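Side-chain contacts in acinetobacter secreted protease CpaA (Acinetobacter nosocomialis M2, PDB 6O38), which probably cleaves proteins outside the cell as a zinc-dependent metalloprotease, exported by type II secretion with the help of its chaperone CpaB: residues 273-278 with 546-551; 387-392 with 486-491; 411-416 with 538-543; 474-479 with 562-567; 523-526 with 531-534. All coordinates share one frame; numbering follows the deposited sequence.

Interaction 1: residues 273-278 with 546-551; sequences SDKGYW and GVRLGE. With SO4 (sulfate ion), chain P.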
# COMPACT_ATOMS: atom_id res chain seq x y z
N SER A 273 -10.75 4.59 20.47
CA SER A 273 -11.60 4.93 21.62
C SER A 273 -12.03 3.69 22.39
O SER A 273 -11.91 3.65 23.63
CB SER A 273 -12.82 5.72 21.15
OG SER A 273 -12.46 7.05 20.79
N ASP A 274 -12.55 2.68 21.70
CA ASP A 274 -13.05 1.50 22.38
C ASP A 274 -11.97 0.77 23.16
O ASP A 274 -12.28 0.04 24.11
CB ASP A 274 -13.74 0.55 21.39
CG ASP A 274 -12.85 0.13 20.24
OD1 ASP A 274 -11.61 0.13 20.40
OD2 ASP A 274 -13.39 -0.21 19.17
N LYS A 275 -10.70 0.94 22.78
CA LYS A 275 -9.58 0.35 23.50
C LYS A 275 -8.91 1.32 24.47
O LYS A 275 -8.31 0.87 25.45
CB LYS A 275 -8.53 -0.17 22.52
CG LYS A 275 -9.01 -1.32 21.64
CD LYS A 275 -9.38 -2.54 22.45
CE LYS A 275 -9.81 -3.69 21.55
NZ LYS A 275 -9.69 -5.01 22.22
N GLY A 276 -9.00 2.62 24.21
CA GLY A 276 -8.46 3.61 25.12
C GLY A 276 -6.95 3.78 25.09
O GLY A 276 -6.36 4.09 26.13
N TYR A 277 -6.32 3.59 23.94
CA TYR A 277 -4.88 3.81 23.83
C TYR A 277 -4.54 4.27 22.42
O TYR A 277 -5.38 4.25 21.51
CB TYR A 277 -4.08 2.55 24.21
CG TYR A 277 -4.51 1.26 23.54
CD1 TYR A 277 -4.66 1.17 22.15
CD2 TYR A 277 -4.74 0.11 24.29
CE1 TYR A 277 -5.04 -0.01 21.55
CE2 TYR A 277 -5.12 -1.07 23.69
CZ TYR A 277 -5.27 -1.13 22.32
OH TYR A 277 -5.64 -2.31 21.72
N TRP A 278 -3.29 4.68 22.24
CA TRP A 278 -2.76 5.04 20.93
C TRP A 278 -2.20 3.79 20.27
O TRP A 278 -1.32 3.12 20.84
CB TRP A 278 -1.67 6.11 21.05
CG TRP A 278 -2.16 7.44 21.52
CD1 TRP A 278 -2.22 7.89 22.80
CD2 TRP A 278 -2.65 8.51 20.70
NE1 TRP A 278 -2.72 9.17 22.84
CE2 TRP A 278 -3.00 9.57 21.56
CE3 TRP A 278 -2.84 8.67 19.32
CZ2 TRP A 278 -3.51 10.78 21.08
CZ3 TRP A 278 -3.35 9.86 18.85
CH2 TRP A 278 -3.68 10.90 19.73
N GLY A 546 -7.97 3.92 8.90
CA GLY A 546 -8.07 3.51 10.28
C GLY A 546 -9.12 2.47 10.59
O GLY A 546 -9.34 2.16 11.77
N VAL A 547 -9.79 1.93 9.57
CA VAL A 547 -10.80 0.90 9.80
C VAL A 547 -10.13 -0.36 10.34
O VAL A 547 -9.14 -0.84 9.79
CB VAL A 547 -11.57 0.61 8.50
CG1 VAL A 547 -12.56 -0.53 8.72
CG2 VAL A 547 -12.28 1.86 8.02
N ARG A 548 -10.67 -0.89 11.44
CA ARG A 548 -10.16 -2.13 11.99
C ARG A 548 -10.45 -3.29 11.05
O ARG A 548 -11.59 -3.48 10.61
CB ARG A 548 -10.78 -2.38 13.37
CG ARG A 548 -10.53 -3.78 13.91
CD ARG A 548 -10.51 -3.77 15.43
NE ARG A 548 -11.63 -3.04 16.01
CZ ARG A 548 -11.56 -2.38 17.16
NH1 ARG A 548 -10.43 -2.35 17.85
NH2 ARG A 548 -12.63 -1.74 17.62
N LEU A 549 -9.42 -4.06 10.73
CA LEU A 549 -9.50 -5.12 9.72
C LEU A 549 -9.91 -6.46 10.32
O LEU A 549 -9.24 -7.48 10.14
CB LEU A 549 -8.16 -5.23 9.00
CG LEU A 549 -7.69 -3.98 8.26
CD1 LEU A 549 -6.35 -4.24 7.58
CD2 LEU A 549 -8.73 -3.53 7.24
N GLY A 550 -11.02 -6.47 11.05
CA GLY A 550 -11.48 -7.69 11.68
C GLY A 550 -12.36 -7.39 12.87
O GLY A 550 -12.77 -6.25 13.10
N GLU A 551 -12.65 -8.44 13.63
CA GLU A 551 -13.54 -8.35 14.78
C GLU A 551 -13.22 -9.50 15.73
O GLU A 551 -13.10 -10.64 15.30
CB GLU A 551 -15.00 -8.40 14.34
CG GLU A 551 -16.01 -8.19 15.46
CD GLU A 551 -17.41 -7.95 14.94
OE1 GLU A 551 -17.62 -8.05 13.71
OE2 GLU A 551 -18.31 -7.66 15.75
S SO4 P . -6.36 -5.31 22.44
O1 SO4 P . -7.39 -6.23 22.91
O2 SO4 P . -5.04 -5.84 22.78
O3 SO4 P . -6.47 -5.16 20.99
O4 SO4 P . -6.53 -4.01 23.08
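Arg548 reaches across to Asp274 and Lys275, showing how one long side chain can bridge two parts of a protein whose backbones stay well apart. Its CG lies anti to the backbone N (chi1 169°), which sends the chain outward before a bend at chi3 turns the guanidinium to the carboxylate. The two flat groups are nearly coplanar, 19° apart, and Asp274 meets the guanidinium edge. The salt bridge is one-pronged: NH2 points to OD2, at a modelled separation too short to be trusted, while Asp274 OD1 stays 3.7 Å from Arg548 NH1. Asp274 and Lys275 both sit on the turn joining strands 266-272 and 277-288 of a StcE-type beta-sandwich domain, where Gly276 and Tyr277 form a G1 beta bulge opposite Val272. Lys275 runs roughly perpendicular to the arginine, its CE 4.0 Å from Arg548 NH1. Farther along, Lys275 NZ donates to sulfate O1 at 2.7 Å. Tyr277 OH also meets the ion, which probably comes from the crystallisation liquor, but its bond to sulfate O4 is modelled at a doubtful, very short length. Lys275 CB rests 3.4 Å above the Tyr277 ring plane, toward its rim. On the loop side, Arg548 also packs on Tyr541.

Interaction 2: residues 387-392 with 486-491; sequences SILGES and NDIAGC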
# COMPACT_ATOMS: atom_id res chain seq x y z
N SER A 387 5.52 -21.58 -22.72
CA SER A 387 5.47 -21.20 -24.12
C SER A 387 4.87 -19.81 -24.31
O SER A 387 5.27 -19.09 -25.23
CB SER A 387 4.66 -22.24 -24.91
OG SER A 387 5.23 -23.53 -24.78
N ILE A 388 3.93 -19.43 -23.46
CA ILE A 388 3.27 -18.13 -23.60
C ILE A 388 4.12 -17.03 -22.99
O ILE A 388 4.36 -15.99 -23.61
CB ILE A 388 1.86 -18.18 -22.98
CG1 ILE A 388 0.95 -19.10 -23.79
CG2 ILE A 388 1.27 -16.78 -22.88
CD1 ILE A 388 -0.25 -19.60 -23.03
N LEU A 389 4.58 -17.23 -21.75
CA LEU A 389 5.32 -16.20 -21.03
C LEU A 389 6.81 -16.24 -21.30
O LEU A 389 7.45 -15.18 -21.34
CB LEU A 389 5.07 -16.33 -19.53
CG LEU A 389 3.63 -16.19 -19.04
CD1 LEU A 389 3.57 -16.28 -17.52
CD2 LEU A 389 3.01 -14.89 -19.52
N GLY A 390 7.38 -17.41 -21.50
CA GLY A 390 8.82 -17.53 -21.50
C GLY A 390 9.32 -18.33 -20.31
O GLY A 390 8.69 -18.34 -19.23
N GLU A 391 10.44 -19.02 -20.50
CA GLU A 391 10.96 -19.90 -19.45
C GLU A 391 11.35 -19.11 -18.21
O GLU A 391 11.01 -19.50 -17.08
CB GLU A 391 12.16 -20.68 -19.98
CG GLU A 391 11.83 -21.64 -21.11
CD GLU A 391 10.98 -22.81 -20.65
OE1 GLU A 391 11.10 -23.20 -19.47
OE2 GLU A 391 10.19 -23.33 -21.47
N SER A 392 12.06 -17.99 -18.39
CA SER A 392 12.43 -17.16 -17.25
C SER A 392 11.23 -16.39 -16.70
O SER A 392 11.08 -16.25 -15.48
CB SER A 392 13.55 -16.20 -17.65
OG SER A 392 14.04 -15.50 -16.52
N ASN A 486 -3.32 -21.55 -9.69
CA ASN A 486 -4.00 -20.49 -10.43
C ASN A 486 -3.53 -20.54 -11.87
O ASN A 486 -2.52 -21.17 -12.20
CB ASN A 486 -3.74 -19.10 -9.83
CG ASN A 486 -2.29 -18.67 -9.93
OD1 ASN A 486 -1.53 -18.78 -8.98
ND2 ASN A 486 -1.91 -18.14 -11.09
N ASP A 487 -4.28 -19.88 -12.75
CA ASP A 487 -3.94 -19.83 -14.16
C ASP A 487 -3.29 -18.49 -14.49
O ASP A 487 -3.00 -17.68 -13.60
CB ASP A 487 -5.17 -20.12 -15.02
CG ASP A 487 -6.15 -18.95 -15.08
OD1 ASP A 487 -5.99 -17.97 -14.31
OD2 ASP A 487 -7.09 -19.00 -15.90
N ILE A 488 -3.07 -18.24 -15.78
CA ILE A 488 -2.58 -16.95 -16.24
C ILE A 488 -3.62 -16.18 -17.05
O ILE A 488 -3.47 -14.96 -17.21
CB ILE A 488 -1.28 -17.10 -17.06
CG1 ILE A 488 -1.54 -17.91 -18.33
CG2 ILE A 488 -0.20 -17.76 -16.22
CD1 ILE A 488 -0.35 -17.99 -19.26
N ALA A 489 -4.66 -16.86 -17.56
CA ALA A 489 -5.69 -16.18 -18.33
C ALA A 489 -6.35 -15.06 -17.53
O ALA A 489 -6.45 -13.92 -18.00
CB ALA A 489 -6.74 -17.19 -18.81
N GLY A 490 -6.82 -15.37 -16.32
CA GLY A 490 -7.59 -14.41 -15.56
C GLY A 490 -6.99 -14.04 -14.21
O GLY A 490 -7.32 -12.98 -13.66
N CYS A 491 -6.12 -14.88 -13.68
CA CYS A 491 -5.52 -14.67 -12.37
C CYS A 491 -4.14 -14.03 -12.51
O CYS A 491 -3.36 -14.40 -13.39
CB CYS A 491 -5.40 -15.98 -11.60
SG CYS A 491 -6.80 -16.42 -10.52
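Ile488 meets Ile388 and Leu389 through methyl groups alone, an example of a small apolar patch carried by a single branched residue. Its two arms divide the work. CG1 stands between the backbone N and the carbonyl carbon (chi1 64°), and CD1 at its end lies 4.1 Å from Ile388 CD1 and equally far from Ile388 CG2, so it addresses both branches of that isoleucine. The other arm, CG2, turns to the neighbouring residue and comes within 4.3 Å of Leu389 CD1. The distances are those of ordinary van der Waals contact, and the isoleucines pass each other at a slant.

Polar bonds run within 486-491 and shape the turn that presents Ile488. Asp487 OD1 accepts the backbone N-H of Cys491 at 3.2 Å, met nearly end-on to its C-O bond, and more weakly that of Gly490, so the carboxylate braces the turn that follows Ile488. Asn486 ND2 donates to Asp487 O at 2.8 Å; this oxygen lies in the amide plane of Asn486, while the ND2 donor stands 30° out of the Asp487 carbonyl plane. Covalent chemistry adds a further tie, the disulfide from Cys491 to Cys470. The chaperone CpaB approaches the same region: its Lys155 bonds Leu389 O and its Tyr138 packs on Leu389.

Across the fold, the contact lays the last turn of helix 383-389 against the chain leaving strand 483-487. Gly390, with positive phi, makes the joint into helix 391-411, whose Arg397 touches both Leu389 and Ile488.

Interaction 3: residues 411-416 with 538-543; sequences NSNARF and PYLYNP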
# COMPACT_ATOMS: atom_id res chain seq x y z
N ASN A 411 3.11 -8.10 7.24
CA ASN A 411 2.28 -6.96 7.62
C ASN A 411 1.19 -7.34 8.60
O ASN A 411 0.70 -6.47 9.33
CB ASN A 411 1.65 -6.32 6.38
CG ASN A 411 2.66 -5.57 5.53
OD1 ASN A 411 3.71 -5.15 6.02
ND2 ASN A 411 2.35 -5.41 4.25
N SER A 412 0.80 -8.61 8.64
CA SER A 412 -0.33 -9.07 9.44
C SER A 412 0.09 -9.76 10.73
O SER A 412 -0.78 -10.27 11.45
CB SER A 412 -1.21 -10.02 8.62
OG SER A 412 -1.73 -9.36 7.48
N ASN A 413 1.38 -9.78 11.05
CA ASN A 413 1.92 -10.56 12.17
C ASN A 413 1.56 -12.04 12.05
O ASN A 413 1.39 -12.73 13.05
CB ASN A 413 1.45 -10.00 13.52
CG ASN A 413 1.82 -8.54 13.70
OD1 ASN A 413 2.95 -8.14 13.45
ND2 ASN A 413 0.86 -7.74 14.15
N ALA A 414 1.43 -12.52 10.81
CA ALA A 414 1.22 -13.94 10.57
C ALA A 414 2.54 -14.68 10.70
O ALA A 414 3.54 -14.30 10.09
CB ALA A 414 0.62 -14.16 9.18
N ARG A 415 2.54 -15.74 11.51
CA ARG A 415 3.78 -16.43 11.87
C ARG A 415 4.14 -17.49 10.82
O ARG A 415 4.29 -18.68 11.12
CB ARG A 415 3.66 -17.04 13.25
CG ARG A 415 3.39 -16.03 14.36
CD ARG A 415 3.71 -16.62 15.72
NE ARG A 415 3.27 -15.76 16.81
CZ ARG A 415 2.07 -15.83 17.39
NH1 ARG A 415 1.20 -16.74 16.98
NH2 ARG A 415 1.75 -15.01 18.37
N PHE A 416 4.28 -17.04 9.58
CA PHE A 416 4.74 -17.94 8.53
C PHE A 416 5.39 -17.13 7.41
O PHE A 416 5.06 -15.96 7.20
CB PHE A 416 3.61 -18.81 7.97
CG PHE A 416 2.79 -18.14 6.90
CD1 PHE A 416 1.77 -17.26 7.22
CD2 PHE A 416 3.03 -18.41 5.56
CE1 PHE A 416 1.02 -16.65 6.24
CE2 PHE A 416 2.28 -17.80 4.57
CZ PHE A 416 1.27 -16.92 4.91
N PRO A 538 -8.41 -8.42 14.19
CA PRO A 538 -8.90 -7.27 14.96
C PRO A 538 -7.80 -6.43 15.59
O PRO A 538 -8.11 -5.47 16.30
CB PRO A 538 -9.77 -7.93 16.05
CG PRO A 538 -9.19 -9.29 16.21
CD PRO A 538 -8.70 -9.70 14.84
N TYR A 539 -6.53 -6.77 15.36
CA TYR A 539 -5.41 -5.99 15.86
C TYR A 539 -4.69 -5.25 14.74
O TYR A 539 -3.63 -4.66 14.97
CB TYR A 539 -4.45 -6.89 16.63
CG TYR A 539 -5.16 -7.78 17.62
CD1 TYR A 539 -5.83 -7.24 18.71
CD2 TYR A 539 -5.17 -9.16 17.47
CE1 TYR A 539 -6.49 -8.05 19.62
CE2 TYR A 539 -5.82 -9.98 18.37
CZ TYR A 539 -6.48 -9.42 19.45
OH TYR A 539 -7.13 -10.23 20.35
N LEU A 540 -5.25 -5.28 13.53
CA LEU A 540 -4.72 -4.56 12.38
C LEU A 540 -5.71 -3.49 11.96
O LEU A 540 -6.93 -3.65 12.11
CB LEU A 540 -4.45 -5.50 11.21
CG LEU A 540 -3.46 -6.63 11.46
CD1 LEU A 540 -3.44 -7.57 10.28
CD2 LEU A 540 -2.06 -6.08 11.74
N TYR A 541 -5.19 -2.39 11.42
CA TYR A 541 -6.02 -1.26 11.03
C TYR A 541 -5.63 -0.79 9.63
O TYR A 541 -4.46 -0.85 9.25
CB TYR A 541 -5.89 -0.10 12.03
CG TYR A 541 -6.32 -0.49 13.43
CD1 TYR A 541 -5.43 -1.09 14.31
CD2 TYR A 541 -7.62 -0.25 13.87
CE1 TYR A 541 -5.82 -1.44 15.59
CE2 TYR A 541 -8.01 -0.61 15.14
CZ TYR A 541 -7.11 -1.20 16.00
OH TYR A 541 -7.50 -1.56 17.27
N ASN A 542 -6.63 -0.34 8.87
CA ASN A 542 -6.41 0.24 7.56
C ASN A 542 -5.42 1.40 7.66
O ASN A 542 -5.66 2.35 8.41
CB ASN A 542 -7.74 0.73 6.98
CG ASN A 542 -7.64 1.12 5.51
OD1 ASN A 542 -6.75 1.87 5.11
ND2 ASN A 542 -8.55 0.59 4.70
N PRO A 543 -4.29 1.35 6.94
CA PRO A 543 -3.26 2.38 7.12
C PRO A 543 -3.75 3.80 6.87
O PRO A 543 -3.37 4.72 7.61
CB PRO A 543 -2.18 1.96 6.12
CG PRO A 543 -2.37 0.49 5.95
CD PRO A 543 -3.86 0.29 6.01
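Leu540 packing against Asn411, Ser412 and Asn413 is a purely van der Waals contact, set where helix 391-411 ends and the long loop between helices 496-504 and 557-569 passes by. It illustrates how one leucine can seat itself against the backbone of a helix end. With CG beside its backbone N (chi1 -60°), Leu540 sends its two methyls forward as a fork. CD1 lies against Ser412, 3.6 Å from CA and 3.7 Å from CB. CD2 is 3.7 Å from the carbonyl O of Asn411 and 4.1 Å from Asn413 ND2, and here the asparagine and leucine side chains run antiparallel alongside one another.

Two polar atoms beside the leucine, Ser412 OG and Asn413 OD1, find their partners elsewhere. Ser412 OG bonds Tyr535 N and Thr408 O, and Asn413 OD1 takes a hydrogen bond from Lys330 NZ. Asn413 has positive phi (57°) and closes the helix with a Schellman motif, and Leu540 packs at this helix end.

Val558 of helix 557-569 touches Ser412, while Leu540 itself is paired by backbone bonding to Leu549. Beyond Asn413 the chain passes through Ala414 and Arg415 into strand 416-425, whose first residue, Phe416, packs on both helix 391-411 and helix 557-569.

Interaction 4: residues 474-479 with 562-567; sequences WINASA and NLNAQK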
# COMPACT_ATOMS: atom_id res chain seq x y z
N TRP A 474 -7.39 -26.41 -1.71
CA TRP A 474 -8.12 -27.08 -0.64
C TRP A 474 -8.05 -26.26 0.65
O TRP A 474 -6.99 -25.74 1.01
CB TRP A 474 -7.56 -28.48 -0.40
CG TRP A 474 -7.58 -29.34 -1.62
CD1 TRP A 474 -6.54 -29.62 -2.45
CD2 TRP A 474 -8.71 -30.06 -2.14
NE1 TRP A 474 -6.94 -30.46 -3.47
CE2 TRP A 474 -8.27 -30.74 -3.30
CE3 TRP A 474 -10.05 -30.19 -1.75
CZ2 TRP A 474 -9.12 -31.54 -4.06
CZ3 TRP A 474 -10.89 -30.98 -2.51
CH2 TRP A 474 -10.42 -31.64 -3.65
N ILE A 475 -9.18 -26.14 1.33
CA ILE A 475 -9.29 -25.35 2.55
C ILE A 475 -8.89 -26.21 3.74
O ILE A 475 -9.36 -27.34 3.89
CB ILE A 475 -10.71 -24.79 2.72
CG1 ILE A 475 -11.09 -23.94 1.51
CG2 ILE A 475 -10.81 -23.98 4.01
CD1 ILE A 475 -12.34 -23.10 1.72
N ASN A 476 -8.01 -25.66 4.59
CA ASN A 476 -7.53 -26.35 5.79
C ASN A 476 -6.90 -27.69 5.42
O ASN A 476 -7.30 -28.76 5.90
CB ASN A 476 -8.66 -26.52 6.82
CG ASN A 476 -8.15 -26.90 8.19
OD1 ASN A 476 -7.04 -26.52 8.58
ND2 ASN A 476 -8.96 -27.64 8.94
N ALA A 477 -5.90 -27.62 4.55
CA ALA A 477 -5.40 -28.79 3.86
C ALA A 477 -4.48 -29.61 4.76
O ALA A 477 -3.62 -29.06 5.45
CB ALA A 477 -4.65 -28.38 2.60
N SER A 478 -4.68 -30.92 4.76
CA SER A 478 -3.72 -31.84 5.33
C SER A 478 -2.48 -31.91 4.44
O SER A 478 -2.39 -31.25 3.40
CB SER A 478 -4.34 -33.23 5.51
OG SER A 478 -4.73 -33.77 4.26
N ALA A 479 -1.50 -32.71 4.87
CA ALA A 479 -0.31 -32.91 4.04
C ALA A 479 -0.67 -33.45 2.66
O ALA A 479 -0.03 -33.09 1.66
CB ALA A 479 0.67 -33.85 4.75
N ASN A 562 -1.97 -18.66 12.54
CA ASN A 562 -0.97 -18.93 13.57
C ASN A 562 -1.19 -20.26 14.26
O ASN A 562 -0.26 -20.77 14.90
CB ASN A 562 -0.96 -17.79 14.59
CG ASN A 562 -0.46 -16.49 14.01
OD1 ASN A 562 0.14 -16.46 12.94
ND2 ASN A 562 -0.70 -15.39 14.72
N LEU A 563 -2.39 -20.84 14.16
CA LEU A 563 -2.64 -22.16 14.72
C LEU A 563 -2.27 -23.29 13.77
O LEU A 563 -2.12 -24.43 14.22
CB LEU A 563 -4.12 -22.29 15.12
CG LEU A 563 -4.58 -21.49 16.33
CD1 LEU A 563 -6.05 -21.74 16.63
CD2 LEU A 563 -3.72 -21.81 17.55
N ASN A 564 -2.12 -23.00 12.48
CA ASN A 564 -1.83 -24.02 11.48
C ASN A 564 -0.46 -23.86 10.83
O ASN A 564 -0.03 -24.78 10.12
CB ASN A 564 -2.90 -24.00 10.38
CG ASN A 564 -4.27 -24.42 10.89
OD1 ASN A 564 -4.38 -25.15 11.88
ND2 ASN A 564 -5.32 -23.96 10.22
N ALA A 565 0.22 -22.74 11.05
CA ALA A 565 1.47 -22.47 10.33
C ALA A 565 2.54 -23.49 10.68
O ALA A 565 3.19 -24.06 9.78
CB ALA A 565 1.96 -21.05 10.64
N GLN A 566 2.76 -23.75 11.97
CA GLN A 566 3.82 -24.66 12.37
C GLN A 566 3.51 -26.09 11.95
O GLN A 566 4.40 -26.82 11.49
CB GLN A 566 4.05 -24.58 13.88
CG GLN A 566 4.97 -25.68 14.41
CD GLN A 566 5.13 -25.63 15.92
OE1 GLN A 566 4.15 -25.70 16.66
NE2 GLN A 566 6.37 -25.51 16.37
N LYS A 567 2.26 -26.52 12.12
CA LYS A 567 1.86 -27.87 11.71
C LYS A 567 2.12 -28.10 10.22
O LYS A 567 2.62 -29.16 9.83
CB LYS A 567 0.39 -28.10 12.05
CG LYS A 567 -0.34 -29.05 11.12
CD LYS A 567 -1.84 -29.02 11.40
CE LYS A 567 -2.64 -28.99 10.11
NZ LYS A 567 -4.06 -28.63 10.36
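Asn476 meets Asn564 and Lys567 through its carboxamide oxygen OD1, a case where polar groups lie close without a hydrogen bond between them. Asn476 OD1 is 3.5 Å from Asn564 ND2, but the angle is poor and the pair is best read as a polar near-contact. The two asparagine side chains cross at about a right angle, their amide planes turned 26° from one another. Lys567 comes in more loosely: NZ stops 4.1 Å from the same Asn476 OD1, after a chain that bends at chi3. The ammonium probably adds some electrostatic attraction for the amide oxygen, although at this separation the effect should be modest.

The next shell helps to position the two asparagines. Asn564 ND2 gives its hydrogen bond to Leu504 O, the carbonyl at the end of helix 496-504, which fixes the ND2 end of the amide. The asparagine on the loop owes its position to backbone: it has positive phi (57°), and it is joined by backbone hydrogen bonding to His502. Its side chain leaves on the side away from its own backbone N (chi1 -166°), and the amide then extends toward helix 557-569, which is kinked at 566 and 567.

Farther out, at the start of the same loop, Trp474 meets His175 of the chaperone CpaB. His502 is a zinc ligand, and the metal lies about 13 Å from the Asn476 side chain. The loop thus runs beside the zinc helix that carries the HExxH motif of metalloproteases of this clan.

Interaction 5: residues 523-526 with 531-534; sequences GSTA and NINF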
# COMPACT_ATOMS: atom_id res chain seq x y z
N GLY A 523 -11.10 -0.93 1.67
CA GLY A 523 -9.99 -1.86 1.68
C GLY A 523 -10.37 -3.20 2.26
O GLY A 523 -10.91 -3.28 3.37
N SER A 524 -10.07 -4.27 1.53
CA SER A 524 -10.47 -5.62 1.91
C SER A 524 -9.24 -6.52 2.00
O SER A 524 -8.34 -6.44 1.16
CB SER A 524 -11.47 -6.20 0.91
OG SER A 524 -12.65 -5.43 0.87
N THR A 525 -9.22 -7.39 3.00
CA THR A 525 -8.09 -8.27 3.22
C THR A 525 -8.04 -9.35 2.14
O THR A 525 -8.88 -9.41 1.24
CB THR A 525 -8.15 -8.90 4.61
OG1 THR A 525 -9.30 -9.75 4.71
CG2 THR A 525 -8.24 -7.81 5.68
N ALA A 526 -7.02 -10.21 2.23
CA ALA A 526 -6.73 -11.16 1.16
C ALA A 526 -7.90 -12.11 0.91
O ALA A 526 -8.21 -12.43 -0.24
CB ALA A 526 -5.46 -11.94 1.48
N ASN A 531 -7.46 -6.58 -1.86
CA ASN A 531 -6.95 -5.34 -2.42
C ASN A 531 -6.06 -4.56 -1.46
O ASN A 531 -5.62 -3.45 -1.81
CB ASN A 531 -8.10 -4.44 -2.91
CG ASN A 531 -9.12 -4.14 -1.83
OD1 ASN A 531 -8.83 -4.23 -0.64
ND2 ASN A 531 -10.32 -3.77 -2.25
N ILE A 532 -5.78 -5.09 -0.27
CA ILE A 532 -4.78 -4.52 0.63
C ILE A 532 -3.91 -5.66 1.14
O ILE A 532 -4.33 -6.82 1.18
CB ILE A 532 -5.41 -3.74 1.81
CG1 ILE A 532 -6.26 -4.67 2.68
CG2 ILE A 532 -6.23 -2.56 1.31
CD1 ILE A 532 -6.80 -4.00 3.93
N ASN A 533 -2.68 -5.31 1.53
CA ASN A 533 -1.67 -6.31 1.87
C ASN A 533 -1.79 -6.75 3.33
O ASN A 533 -0.89 -6.55 4.15
CB ASN A 533 -0.28 -5.77 1.57
CG ASN A 533 -0.12 -5.34 0.12
OD1 ASN A 533 -0.73 -5.91 -0.78
ND2 ASN A 533 0.71 -4.33 -0.10
N PHE A 534 -2.93 -7.35 3.65
CA PHE A 534 -3.18 -7.83 5.01
C PHE A 534 -4.05 -9.07 4.98
O PHE A 534 -4.89 -9.24 4.09
CB PHE A 534 -3.87 -6.76 5.87
CG PHE A 534 -3.03 -5.55 6.14
CD1 PHE A 534 -2.10 -5.54 7.17
CD2 PHE A 534 -3.18 -4.40 5.37
CE1 PHE A 534 -1.33 -4.42 7.42
CE2 PHE A 534 -2.42 -3.28 5.62
CZ PHE A 534 -1.49 -3.29 6.65
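Ser524 and Asn531 close the neck of a short loop that probably includes the Met-turn of a metzincin-type protease, and the bonding is largely between backbones. The carbonyl O of Ser524 is the hub, accepting two N-H groups that reach it from opposite faces of its plane: Asn531 N at 3.1 Å and Ile532 N at 3.2 Å. In return, Ser524 N donates to Asn531 OD1, at a modelled length too short to be taken literally. The asparagine carboxamide can fold back there because chi1, at 56°, tucks CG over its own main chain. A fourth bond, Ala526 N to Phe534 O, is 3.0 Å long and meets the carbonyl nearly head-on.

Side chains pack beside these bonds. Ile532 CG1 and CD1 lie against the Ser524 carbonyl, and Ile532 CG2 is 3.8 Å from Gly523 CA. Thr525 CB lies 3.3 Å from Phe534 O.

The hydroxyls are used outside the pair: Ser524 OG bonds His520 N and Thr525 OG1 bonds Phe518 N. Asn531 also packs on Asp165 of the chaperone CpaB. Ala526 O accepts a hydrogen bond from ND1 of the zinc ligand His498, and the Ala526 side chain is about 9 Å from the zinc; a chain whose carbonyl bonds a zinc histidine near the metal is consistent with the Met-turn of metzincins.

Interactions 1 and 4 are surface contacts and the other three are partly buried, and their chemistry differs accordingly. The surface pair relies on charged or polar side chains, whereas interaction 2 joins branched aliphatic groups, and in interaction 3 one leucine packs on a polar helix end. Interaction 5, with the largest buried area, is the one held mainly by backbone hydrogen bonds. Interactions 1, 3 and 5 draw on the same long loop between helices 496-504 and 557-569 and touch through Leu549, Leu540 and Phe534. Interaction 4 joins interaction 3 through Arg415 and Asn562, while interaction 2 touches none of the others. CpaB reaches residues of interactions 2 to 5.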